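Long-range contact in NAD nucleotidase (Haemophilus influenzae, PDB 3ZTV), which degrades NAD to adenosine and nicotinamide riboside in the periplasm and also dephosphorylates nucleoside 5'-monophosphates, AMP best of all: residues E151-I156 with I195-L200. Sequence-based numbering, arbitrary orientation.
Sequences EKIAII and INKIIL
Lys197 lays its aliphatic chain across Ile153, CB and CE each 4.0 Å from Ile153 CG1, before its amine reaches past to Glu151. Ile153 lies within strand 151-156 and Lys197 stands just ahead of the clear part of its parallel partner, 198-200, in one sheet of the calcineurin-like phosphoesterase domain; helix 179-191 lies in the connection between them, a beta-alpha-beta crossover. A long, flexible lysine suits this buried place at the start of the strand pair: its methylenes cover isoleucine, while bends at chi3 (-79°) and chi4 (-70°) fold NZ back to meet Glu151 OE1 at 2.8 Å from the anti side, 28° out of the carboxylate plane, in a salt bridge. NZ also donates to Asn196 OD1 and to a water, which in turn bonds to Lys152 O and Asn196 N. Glu151 OE1 also bonds to His8 and OE2 to the backbone N of Lys9, which would help offset the cost of burying the carboxylate.

Further along, the backbones zip together in parallel fashion: Ala154 N binds Lys197 O, Ala154 O receives Ile199 N at 2.8 Å, and Ile156 N binds Ile199 O. Beta-branched isoleucines favour such extended backbone and line both faces. On one, Ile153 and Ile155 meet Ile199; on the other, the small Ala154 lies against Ile195, with CB 4.1 Å from Ile195 CG2, and both touch Leu190 of the crossover helix. Strand 198-203 runs on to His203, probably a zinc ligand. In Leu200, CG anti to the backbone N helps bring the CD1 methyl to 3.8 Å from Ile156 CG2.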
loop_
_atom_site.group_PDB
_atom_site.type_symbol
_atom_site.label_atom_id
_atom_site.label_comp_id
_atom_site.label_asym_id
_atom_site.label_seq_id
_atom_site.Cartn_x
_atom_site.Cartn_y
_atom_site.Cartn_z
ATOM N N GLU A 151 1.623 4.189 33.678
ATOM C CA GLU A 151 1.379 4.628 32.306
ATOM C C GLU A 151 1.568 3.504 31.299
ATOM O O GLU A 151 2.485 2.703 31.428
ATOM C CB GLU A 151 2.320 5.777 31.946
ATOM C CG GLU A 151 1.984 7.080 32.625
ATOM C CD GLU A 151 0.679 7.665 32.132
ATOM O OE1 GLU A 151 0.450 7.673 30.903
ATOM O OE2 GLU A 151 -0.120 8.120 32.977
ATOM N N LYS A 152 0.709 3.464 30.285
ATOM C CA LYS A 152 0.849 2.473 29.225
ATOM C C LYS A 152 1.768 2.952 28.104
ATOM O O LYS A 152 1.655 4.083 27.632
ATOM C CB LYS A 152 -0.523 2.074 28.676
ATOM C CG LYS A 152 -1.384 1.348 29.702
ATOM C CD LYS A 152 -2.628 0.740 29.084
ATOM C CE LYS A 152 -3.665 1.796 28.766
ATOM N NZ LYS A 152 -4.981 1.169 28.454
ATOM N N ILE A 153 2.684 2.085 27.697
ATOM C CA ILE A 153 3.546 2.348 26.557
ATOM C C ILE A 153 3.413 1.183 25.585
ATOM O O ILE A 153 3.497 0.021 25.986
ATOM C CB ILE A 153 5.018 2.520 26.989
ATOM C CG1 ILE A 153 5.142 3.645 28.027
ATOM C CG2 ILE A 153 5.906 2.790 25.785
ATOM C CD1 ILE A 153 6.561 3.920 28.498
ATOM N N ALA A 154 3.172 1.490 24.316
ATOM C CA ALA A 154 3.063 0.450 23.301
ATOM C C ALA A 154 4.360 0.318 22.519
ATOM O O ALA A 154 5.041 1.314 22.243
ATOM C CB ALA A 154 1.910 0.760 22.358
ATOM N N ILE A 155 4.696 -0.918 22.160
ATOM C CA ILE A 155 5.801 -1.163 21.251
ATOM C C ILE A 155 5.307 -2.020 20.083
ATOM O O ILE A 155 4.636 -3.036 20.282
ATOM C CB ILE A 155 7.014 -1.785 21.972
ATOM C CG1 ILE A 155 8.176 -1.975 20.993
ATOM C CG2 ILE A 155 6.634 -3.061 22.681
ATOM C CD1 ILE A 155 9.521 -2.200 21.668
ATOM N N ILE A 156 5.620 -1.576 18.871
ATOM C CA ILE A 156 5.155 -2.189 17.628
ATOM C C ILE A 156 6.370 -2.717 16.872
ATOM O O ILE A 156 7.366 -2.009 16.744
ATOM C CB ILE A 156 4.458 -1.134 16.730
ATOM C CG1 ILE A 156 3.274 -0.482 17.442
ATOM C CG2 ILE A 156 4.011 -1.725 15.394
ATOM C CD1 ILE A 156 2.850 0.806 16.786
ATOM N N ILE A 195 -3.374 5.473 24.981
ATOM C CA ILE A 195 -1.927 5.350 24.818
ATOM C C ILE A 195 -1.403 6.513 23.999
ATOM O O ILE A 195 -1.862 6.757 22.884
ATOM C CB ILE A 195 -1.569 4.035 24.129
ATOM C CG1 ILE A 195 -1.991 2.873 25.021
ATOM C CG2 ILE A 195 -0.080 3.988 23.804
ATOM C CD1 ILE A 195 -1.871 1.523 24.380
ATOM N N ASN A 196 -0.445 7.246 24.559
ATOM C CA ASN A 196 0.155 8.366 23.851
ATOM C C ASN A 196 1.680 8.277 23.824
ATOM O O ASN A 196 2.352 9.249 23.497
ATOM C CB ASN A 196 -0.315 9.709 24.438
ATOM C CG ASN A 196 0.054 9.878 25.906
ATOM O OD1 ASN A 196 1.018 9.291 26.399
ATOM N ND2 ASN A 196 -0.715 10.701 26.615
ATOM N N LYS A 197 2.202 7.094 24.146
ATOM C CA LYS A 197 3.633 6.828 24.125
ATOM C C LYS A 197 3.819 5.539 23.336
ATOM O O LYS A 197 3.361 4.464 23.756
ATOM C CB LYS A 197 4.156 6.684 25.548
ATOM C CG LYS A 197 4.040 7.975 26.346
ATOM C CD LYS A 197 4.431 7.765 27.801
ATOM C CE LYS A 197 3.317 7.131 28.604
ATOM N NZ LYS A 197 2.192 8.091 28.785
ATOM N N ILE A 198 4.477 5.656 22.181
ATOM C CA ILE A 198 4.587 4.542 21.238
ATOM C C ILE A 198 6.009 4.431 20.690
ATOM O O ILE A 198 6.582 5.417 20.189
ATOM C CB ILE A 198 3.571 4.680 20.079
ATOM C CG1 ILE A 198 2.144 4.740 20.646
ATOM C CG2 ILE A 198 3.707 3.523 19.102
ATOM C CD1 ILE A 198 1.032 4.826 19.595
ATOM N N ILE A 199 6.559 3.222 20.805
ATOM C CA ILE A 199 7.886 2.892 20.313
ATOM C C ILE A 199 7.730 1.956 19.121
ATOM O O ILE A 199 6.954 0.997 19.178
ATOM C CB ILE A 199 8.696 2.119 21.379
ATOM C CG1 ILE A 199 8.702 2.862 22.715
ATOM C CG2 ILE A 199 10.117 1.813 20.877
ATOM C CD1 ILE A 199 9.309 4.215 22.655
ATOM N N LEU A 200 8.451 2.238 18.042
ATOM C CA LEU A 200 8.460 1.359 16.877
ATOM C C LEU A 200 9.844 0.697 16.793
ATOM O O LEU A 200 10.871 1.381 16.711
ATOM C CB LEU A 200 8.169 2.179 15.620
ATOM C CG LEU A 200 8.097 1.426 14.294
ATOM C CD1 LEU A 200 6.904 0.486 14.294
ATOM C CD2 LEU A 200 8.013 2.400 13.131
HETATM O O HOH W 1 0.215 6.358 27.395
#